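Local coordinates for protein pyruvate kinase 1 (Trypanosoma brucei brucei, PDB 4KCT) that catalyses the last step of glycolysis, phosphoryl transfer from phosphoenolpyruvate to ADP giving pyruvate and ATP, and has an intrinsic decarboxylase activity, at residues A[234-242]-A[256-266]; A[46-54]-A[79-87]. All blocks are in the same frame, centred on the assembly; numbering follows the deposited sequence.

How the contacts relate
From the N terminus, contact 2 closes first: the chain runs out along strand 46-52, returns through helix 58-75 and comes up alongside the first strand, parallel to it, as strand 80-84. It then builds the separate mixed sheet that begins at strand 90-91, re-enters the barrel and passes through strand 208-211 before contact 1 closes a much shorter loop, two small helices between strands 235-240 and 258-262. The two loops follow in series, neither nesting nor crossing. Strand 208-211 separates the pairs within the eight-stranded parallel barrel, yet they meet at its mouth, where Lys239 NZ makes a salt bridge with Asp84 OD1 (2.8 Å), linking the magnesium-pyruvate and potassium sites.

Contact 1: A[234-242]-A[256-266]; sequences ILIISKIEN and SNGIMVARGDL. With MG (magnesium ion), chain C; PYR (pyruvic acid), chain E.
With chi1 at -45°, Glu241 sends CG out beside its backbone N, and the extended chain beyond carries OE1 to the magnesium ion; Asp265, its CG likewise beside the backbone N (chi1 -80°), brings OD1 to the same ion. The two carboxylates are turned 58° apart, and Glu241 OE1 and Asp265 OD1 come within 2.8 Å because both bind the metal. Pyruvate, chelating through OXT and O3, and two waters bring the coordinating atoms to six. Glu241 OE2 takes one of these waters and the backbone N of Phe213. Behind this site the two segments are neighbouring parallel strands of the TIM barrel, with the ligands at their C-terminal ends as in other enzymes of this fold. Lys239 and Met260 lie side by side and both reach pyruvate: Lys239 NZ donates to pyruvate O3 (2.9 Å), while Met260 SD rests 3.8 Å from pyruvate CB. The first turn of helix 263-269 grips the carboxylate, Gly264 N donating to pyruvate O and Asp265 N to pyruvate OXT (2.7 Å). At the strands' far end, Asn257 OD1 accepts Ile236 N in an almost straight 2.8 Å hydrogen bond; just before strand 258-262, Ser256 OG accepts from Ser238 OG.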
loop_
_atom_site.group_PDB
_atom_site.type_symbol
_atom_site.label_atom_id
_atom_site.label_comp_id
_atom_site.label_asym_id
_atom_site.label_seq_id
_atom_site.Cartn_x
_atom_site.Cartn_y
_atom_site.Cartn_z
ATOM N N ILE A 234 8.650 40.686 4.029
ATOM C CA ILE A 234 7.225 40.570 4.362
ATOM C C ILE A 234 6.657 39.416 3.537
ATOM O O ILE A 234 6.996 39.291 2.362
ATOM C CB ILE A 234 6.480 41.878 4.023
ATOM C CG1 ILE A 234 6.996 43.025 4.908
ATOM C CG2 ILE A 234 4.963 41.691 4.179
ATOM C CD1 ILE A 234 6.487 44.412 4.501
ATOM N N LEU A 235 5.898 38.512 4.160
ATOM C CA LEU A 235 5.357 37.364 3.401
ATOM C C LEU A 235 4.295 37.845 2.422
ATOM O O LEU A 235 3.454 38.683 2.774
ATOM C CB LEU A 235 4.724 36.339 4.333
ATOM C CG LEU A 235 5.552 35.819 5.488
ATOM C CD1 LEU A 235 4.726 34.744 6.190
ATOM C CD2 LEU A 235 6.882 35.267 4.997
ATOM N N ILE A 236 4.257 37.240 1.239
ATOM C CA ILE A 236 3.105 37.416 0.354
ATOM C C ILE A 236 2.234 36.156 0.351
ATOM O O ILE A 236 2.699 35.072 0.006
ATOM C CB ILE A 236 3.526 37.764 -1.077
ATOM C CG1 ILE A 236 4.259 39.109 -1.089
ATOM C CG2 ILE A 236 2.302 37.787 -1.998
ATOM C CD1 ILE A 236 4.837 39.485 -2.441
ATOM N N ILE A 237 1.019 36.289 0.876
ATOM C CA ILE A 237 0.056 35.207 0.861
ATOM C C ILE A 237 -0.912 35.508 -0.282
ATOM O O ILE A 237 -1.666 36.495 -0.224
ATOM C CB ILE A 237 -0.736 35.128 2.198
ATOM C CG1 ILE A 237 0.202 34.998 3.411
ATOM C CG2 ILE A 237 -1.745 33.958 2.176
ATOM C CD1 ILE A 237 1.234 33.897 3.274
ATOM N N SER A 238 -0.861 34.709 -1.350
ATOM C CA SER A 238 -1.671 35.020 -2.524
ATOM C C SER A 238 -3.080 34.505 -2.326
ATOM O O SER A 238 -3.269 33.344 -1.948
ATOM C CB SER A 238 -1.047 34.400 -3.782
ATOM O OG SER A 238 0.179 35.062 -4.083
ATOM N N LYS A 239 -4.079 35.367 -2.553
ATOM C CA LYS A 239 -5.470 34.941 -2.414
ATOM C C LYS A 239 -5.986 34.448 -3.745
ATOM O O LYS A 239 -5.856 35.125 -4.768
ATOM C CB LYS A 239 -6.355 36.075 -1.900
ATOM C CG LYS A 239 -5.841 36.662 -0.581
ATOM C CD LYS A 239 -6.576 37.961 -0.220
ATOM C CE LYS A 239 -8.085 37.810 -0.303
ATOM N NZ LYS A 239 -8.737 39.126 -0.001
ATOM N N ILE A 240 -6.416 33.201 -3.754
ATOM C CA ILE A 240 -6.975 32.592 -4.950
ATOM C C ILE A 240 -8.488 32.838 -4.968
ATOM O O ILE A 240 -9.229 32.306 -4.115
ATOM C CB ILE A 240 -6.695 31.074 -4.940
ATOM C CG1 ILE A 240 -5.199 30.818 -4.794
ATOM C CG2 ILE A 240 -7.298 30.375 -6.181
ATOM C CD1 ILE A 240 -4.355 31.409 -5.923
ATOM N N GLU A 241 -8.957 33.615 -5.948
ATOM C CA GLU A 241 -10.319 34.119 -5.905
ATOM C C GLU A 241 -11.100 33.893 -7.193
ATOM O O GLU A 241 -12.236 34.349 -7.296
ATOM C CB GLU A 241 -10.337 35.629 -5.571
ATOM C CG GLU A 241 -9.419 36.036 -4.450
ATOM C CD GLU A 241 -9.921 37.266 -3.708
ATOM O OE1 GLU A 241 -11.002 37.183 -3.076
ATOM O OE2 GLU A 241 -9.171 38.245 -3.622
ATOM N N ASN A 242 -10.461 33.299 -8.207
ATOM C CA ASN A 242 -11.127 33.084 -9.502
ATOM C C ASN A 242 -10.471 31.949 -10.272
ATOM O O ASN A 242 -9.521 31.320 -9.770
ATOM C CB ASN A 242 -11.144 34.394 -10.352
ATOM C CG ASN A 242 -9.841 34.616 -11.137
ATOM O OD1 ASN A 242 -8.746 34.262 -10.677
ATOM N ND2 ASN A 242 -9.958 35.259 -12.310
ATOM N N SER A 256 4.901 32.518 -4.322
ATOM C CA SER A 256 4.300 33.092 -3.116
ATOM C C SER A 256 4.971 32.527 -1.881
ATOM O O SER A 256 5.634 31.498 -1.956
ATOM C CB SER A 256 2.782 32.776 -3.070
ATOM O OG SER A 256 2.133 33.262 -4.227
ATOM N N ASN A 257 4.721 33.141 -0.725
ATOM C CA ASN A 257 5.133 32.548 0.538
ATOM C C ASN A 257 4.035 31.629 1.094
ATOM O O ASN A 257 4.275 30.833 1.979
ATOM C CB ASN A 257 5.469 33.639 1.561
ATOM C CG ASN A 257 6.634 34.532 1.100
ATOM O OD1 ASN A 257 6.411 35.586 0.516
ATOM N ND2 ASN A 257 7.828 33.986 1.128
ATOM N N GLY A 258 2.826 31.788 0.588
ATOM C CA GLY A 258 1.664 31.057 1.129
ATOM C C GLY A 258 0.425 31.393 0.323
ATOM O O GLY A 258 0.490 32.199 -0.619
ATOM N N ILE A 259 -0.683 30.708 0.618
ATOM C CA ILE A 259 -1.893 30.822 -0.204
ATOM C C ILE A 259 -3.100 31.015 0.720
ATOM O O ILE A 259 -3.144 30.442 1.784
ATOM C CB ILE A 259 -2.108 29.539 -1.029
ATOM C CG1 ILE A 259 -0.943 29.334 -2.009
ATOM C CG2 ILE A 259 -3.471 29.568 -1.722
ATOM C CD1 ILE A 259 -0.895 30.418 -3.106
ATOM N N MET A 260 -4.059 31.837 0.313
ATOM C CA MET A 260 -5.369 31.794 0.949
ATOM C C MET A 260 -6.411 31.310 -0.029
ATOM O O MET A 260 -6.484 31.782 -1.144
ATOM C CB MET A 260 -5.773 33.189 1.487
ATOM C CG MET A 260 -7.179 33.178 2.056
ATOM S SD MET A 260 -7.885 34.822 2.279
ATOM C CE MET A 260 -6.676 35.560 3.375
ATOM N N VAL A 261 -7.215 30.348 0.393
ATOM C CA VAL A 261 -8.360 29.946 -0.388
ATOM C C VAL A 261 -9.507 30.901 -0.078
ATOM O O VAL A 261 -10.103 30.829 0.997
ATOM C CB VAL A 261 -8.776 28.475 -0.065
ATOM C CG1 VAL A 261 -9.977 28.047 -0.918
ATOM C CG2 VAL A 261 -7.588 27.535 -0.286
ATOM N N ALA A 262 -9.690 31.902 -0.937
ATOM C CA ALA A 262 -10.550 33.028 -0.611
ATOM C C ALA A 262 -11.970 32.725 -1.107
ATOM O O ALA A 262 -12.325 33.048 -2.235
ATOM C CB ALA A 262 -10.012 34.304 -1.252
ATOM N N ARG A 263 -12.694 31.933 -0.325
ATOM C CA ARG A 263 -13.878 31.233 -0.820
ATOM C C ARG A 263 -15.049 32.141 -1.184
ATOM O O ARG A 263 -15.932 31.726 -1.915
ATOM C CB ARG A 263 -14.329 30.173 0.175
ATOM C CG ARG A 263 -13.301 29.061 0.322
ATOM C CD ARG A 263 -13.848 27.958 1.194
ATOM N NE ARG A 263 -14.406 28.466 2.454
ATOM C CZ ARG A 263 -14.940 27.679 3.378
ATOM N NH1 ARG A 263 -14.963 26.369 3.179
ATOM N NH2 ARG A 263 -15.586 28.202 4.419
ATOM N N GLY A 264 -15.056 33.367 -0.647
ATOM C CA GLY A 264 -16.145 34.316 -0.911
ATOM C C GLY A 264 -16.180 34.682 -2.377
ATOM O O GLY A 264 -17.111 34.299 -3.115
ATOM N N ASP A 265 -15.111 35.326 -2.836
ATOM C CA ASP A 265 -14.998 35.675 -4.251
ATOM C C ASP A 265 -14.936 34.422 -5.141
ATOM O O ASP A 265 -15.501 34.380 -6.251
ATOM C CB ASP A 265 -13.785 36.594 -4.463
ATOM C CG ASP A 265 -14.096 38.061 -4.099
ATOM O OD1 ASP A 265 -13.368 38.673 -3.266
ATOM O OD2 ASP A 265 -15.163 38.537 -4.534
ATOM N N LEU A 266 -14.232 33.404 -4.677
ATOM C CA LEU A 266 -14.065 32.213 -5.496
ATOM C C LEU A 266 -15.421 31.611 -5.859
ATOM O O LEU A 266 -15.618 31.153 -6.990
ATOM C CB LEU A 266 -13.176 31.169 -4.782
ATOM C CG LEU A 266 -12.741 29.964 -5.587
ATOM C CD1 LEU A 266 -12.009 30.412 -6.857
ATOM C CD2 LEU A 266 -11.827 29.074 -4.736
HETATM MG MG MG C . -12.123 38.213 -1.800
HETATM C C PYR E . -12.891 36.224 -0.038
HETATM O O PYR E . -13.300 35.179 0.538
HETATM O OXT PYR E . -13.271 36.487 -1.215
HETATM C CA PYR E . -11.853 37.081 0.616
HETATM O O3 PYR E . -11.468 38.130 0.069
HETATM C CB PYR E . -11.195 36.606 1.886
HETATM O O HOH W 1 -10.815 39.930 -2.629
HETATM O O HOH W 2 -13.308 39.753 -0.923
#

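Contact 2: A[46-54]-A[79-87]; sequences MSVARMNFS and IGIALDTKG. With K (potassium ion), chain D.
Arg50 reaches across the strands to Asp84. CB leaves the strand on the same face as Val48 and Asn52; with CG anti to the backbone N (chi1 174°) the chain stays extended to NE. Arg50 CG passes 4.1 Å from Asp84 CB, and CD then approaches Asp84 OD2. Arg50 NE donates to Asp84 OD2 at 2.8 Å in a salt bridge, the oxygen lying in the guanidinium plane but met from above the carboxylate, whose plane is 84° from that of the guanidinium. NH2 adds a weak bond to the same OD2, while NH1 turns to Thr27 OG1. Asn52 CB sits over one face of the group. Past the end of strand 46-52, the Phe53 ring takes Leu83 CG over one face, 3.8 Å from the ring centroid, a CH-pi contact. These strands form one beta-alpha-beta unit of the barrel with helix 58-75. Asp84 OD1 binds potassium at 2.7 Å, with Asn52 OD1, Ser54 OG, Thr85 O and two waters; Asn52 OD1 also accepts Ser54 N in an Asx turn. The Asp84 carboxylate thus answers several positive charges, Arg50 at OD2, potassium at OD1 and Lys239 as well, which would couple the monovalent-ion site to an arginine whose side chain comes within about 4 Å of pyruvate.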
loop_
_atom_site.group_PDB
_atom_site.type_symbol
_atom_site.label_atom_id
_atom_site.label_comp_id
_atom_site.label_asym_id
_atom_site.label_seq_id
_atom_site.Cartn_x
_atom_site.Cartn_y
_atom_site.Cartn_z
ATOM N N MET A 46 -6.645 33.926 18.902
ATOM C CA MET A 46 -6.191 34.612 17.689
ATOM C C MET A 46 -4.663 34.549 17.611
ATOM O O MET A 46 -3.997 34.899 18.577
ATOM C CB MET A 46 -6.597 36.076 17.702
ATOM C CG MET A 46 -6.000 36.831 16.520
ATOM S SD MET A 46 -6.449 38.603 16.407
ATOM C CE MET A 46 -5.625 39.280 17.848
ATOM N N SER A 47 -4.123 34.110 16.473
ATOM C CA SER A 47 -2.669 34.174 16.217
ATOM C C SER A 47 -2.271 35.302 15.273
ATOM O O SER A 47 -1.116 35.722 15.272
ATOM C CB SER A 47 -2.157 32.845 15.640
ATOM O OG SER A 47 -2.175 31.848 16.651
ATOM N N VAL A 48 -3.170 35.674 14.357
ATOM C CA VAL A 48 -2.852 36.728 13.349
ATOM C C VAL A 48 -4.045 37.652 13.250
ATOM O O VAL A 48 -5.185 37.182 13.229
ATOM C CB VAL A 48 -2.619 36.144 11.945
ATOM C CG1 VAL A 48 -2.467 37.275 10.905
ATOM C CG2 VAL A 48 -1.392 35.192 11.938
ATOM N N ALA A 49 -3.785 38.965 13.296
ATOM C CA ALA A 49 -4.817 39.971 13.134
ATOM C C ALA A 49 -4.860 40.465 11.683
ATOM O O ALA A 49 -3.842 40.892 11.127
ATOM C CB ALA A 49 -4.574 41.142 14.093
ATOM N N ARG A 50 -6.002 40.289 11.050
ATOM C CA ARG A 50 -6.179 40.693 9.655
ATOM C C ARG A 50 -6.842 42.079 9.586
ATOM O O ARG A 50 -7.844 42.339 10.267
ATOM C CB ARG A 50 -7.028 39.684 8.919
ATOM C CG ARG A 50 -7.394 40.073 7.473
ATOM C CD ARG A 50 -8.364 39.041 6.888
ATOM N NE ARG A 50 -8.832 39.367 5.534
ATOM C CZ ARG A 50 -10.076 39.739 5.255
ATOM N NH1 ARG A 50 -10.988 39.864 6.241
ATOM N NH2 ARG A 50 -10.410 40.017 4.004
ATOM N N MET A 51 -6.186 42.998 8.883
ATOM C CA MET A 51 -6.774 44.280 8.546
ATOM C C MET A 51 -7.287 44.220 7.112
ATOM O O MET A 51 -6.514 43.995 6.172
ATOM C CB MET A 51 -5.725 45.393 8.662
ATOM C CG MET A 51 -4.983 45.429 10.009
ATOM S SD MET A 51 -3.728 46.713 10.039
ATOM C CE MET A 51 -2.557 46.136 8.794
ATOM N N ASN A 52 -8.585 44.441 6.945
ATOM C CA ASN A 52 -9.194 44.414 5.643
ATOM C C ASN A 52 -9.199 45.796 5.047
ATOM O O ASN A 52 -10.028 46.638 5.420
ATOM C CB ASN A 52 -10.632 43.908 5.735
ATOM C CG ASN A 52 -11.279 43.749 4.361
ATOM O OD1 ASN A 52 -10.647 43.998 3.319
ATOM N ND2 ASN A 52 -12.535 43.350 4.353
ATOM N N PHE A 53 -8.234 46.061 4.171
ATOM C CA PHE A 53 -8.085 47.399 3.589
ATOM C C PHE A 53 -9.074 47.658 2.469
ATOM O O PHE A 53 -9.039 48.719 1.856
ATOM C CB PHE A 53 -6.651 47.633 3.074
ATOM C CG PHE A 53 -5.711 48.156 4.112
ATOM C CD1 PHE A 53 -5.541 47.488 5.319
ATOM C CD2 PHE A 53 -5.001 49.340 3.895
ATOM C CE1 PHE A 53 -4.657 47.964 6.269
ATOM C CE2 PHE A 53 -4.118 49.817 4.839
ATOM C CZ PHE A 53 -3.975 49.155 6.046
ATOM N N SER A 54 -9.999 46.729 2.233
ATOM C CA SER A 54 -11.179 47.080 1.435
ATOM C C SER A 54 -11.997 48.201 2.083
ATOM O O SER A 54 -12.661 48.951 1.385
ATOM C CB SER A 54 -12.066 45.865 1.183
ATOM O OG SER A 54 -11.442 44.978 0.289
ATOM N N ILE A 79 2.151 38.356 17.928
ATOM C CA ILE A 79 0.952 38.240 17.084
ATOM C C ILE A 79 1.243 38.806 15.687
ATOM O O ILE A 79 1.764 39.906 15.570
ATOM C CB ILE A 79 -0.233 38.994 17.719
ATOM C CG1 ILE A 79 -0.550 38.404 19.110
ATOM C CG2 ILE A 79 -1.441 39.051 16.774
ATOM C CD1 ILE A 79 -1.012 36.956 19.094
ATOM N N GLY A 80 0.968 38.012 14.644
ATOM C CA GLY A 80 1.180 38.455 13.278
ATOM C C GLY A 80 0.184 39.552 12.924
ATOM O O GLY A 80 -0.973 39.511 13.352
ATOM N N ILE A 81 0.604 40.490 12.082
ATOM C CA ILE A 81 -0.309 41.488 11.543
ATOM C C ILE A 81 -0.335 41.396 10.005
ATOM O O ILE A 81 0.718 41.412 9.350
ATOM C CB ILE A 81 0.086 42.923 11.986
ATOM C CG1 ILE A 81 -0.094 43.088 13.498
ATOM C CG2 ILE A 81 -0.771 43.960 11.248
ATOM C CD1 ILE A 81 0.480 44.404 14.062
ATOM N N ALA A 82 -1.526 41.144 9.454
ATOM C CA ALA A 82 -1.683 40.955 8.015
ATOM C C ALA A 82 -2.434 42.114 7.403
ATOM O O ALA A 82 -3.468 42.529 7.916
ATOM C CB ALA A 82 -2.419 39.623 7.713
ATOM N N LEU A 83 -1.990 42.539 6.224
ATOM C CA LEU A 83 -2.673 43.593 5.481
ATOM C C LEU A 83 -3.342 42.960 4.256
ATOM O O LEU A 83 -2.664 42.399 3.399
ATOM C CB LEU A 83 -1.663 44.681 5.059
ATOM C CG LEU A 83 -2.256 45.967 4.448
ATOM C CD1 LEU A 83 -1.248 47.110 4.511
ATOM C CD2 LEU A 83 -2.738 45.732 3.008
ATOM N N ASP A 84 -4.677 42.952 4.237
ATOM C CA ASP A 84 -5.426 42.300 3.147
ATOM C C ASP A 84 -5.871 43.364 2.137
ATOM O O ASP A 84 -6.646 44.246 2.479
ATOM C CB ASP A 84 -6.644 41.536 3.735
ATOM C CG ASP A 84 -7.375 40.675 2.697
ATOM O OD1 ASP A 84 -7.715 41.206 1.623
ATOM O OD2 ASP A 84 -7.667 39.473 2.978
ATOM N N THR A 85 -5.316 43.330 0.920
ATOM C CA THR A 85 -5.472 44.466 -0.010
ATOM C C THR A 85 -6.898 44.554 -0.560
ATOM O O THR A 85 -7.616 43.551 -0.650
ATOM C CB THR A 85 -4.485 44.381 -1.197
ATOM O OG1 THR A 85 -4.737 43.179 -1.917
ATOM C CG2 THR A 85 -3.048 44.369 -0.679
ATOM N N LYS A 86 -7.303 45.747 -0.951
ATOM C CA LYS A 86 -8.564 45.914 -1.680
ATOM C C LYS A 86 -8.518 45.154 -3.020
ATOM O O LYS A 86 -9.404 44.399 -3.330
ATOM C CB LYS A 86 -8.847 47.413 -1.931
ATOM C CG LYS A 86 -10.281 47.704 -2.355
ATOM C CD LYS A 86 -10.474 49.206 -2.594
ATOM C CE LYS A 86 -11.908 49.640 -2.358
ATOM N NZ LYS A 86 -12.869 48.689 -2.977
ATOM N N GLY A 87 -7.472 45.362 -3.800
ATOM C CA GLY A 87 -7.313 44.613 -5.032
ATOM C C GLY A 87 -8.130 45.206 -6.171
ATOM O O GLY A 87 -8.789 46.233 -6.005
HETATM K K K D . -9.709 42.875 1.006
HETATM O O HOH W 3 -10.569 42.506 -1.433
HETATM O O HOH W 4 -11.649 40.733 1.236
#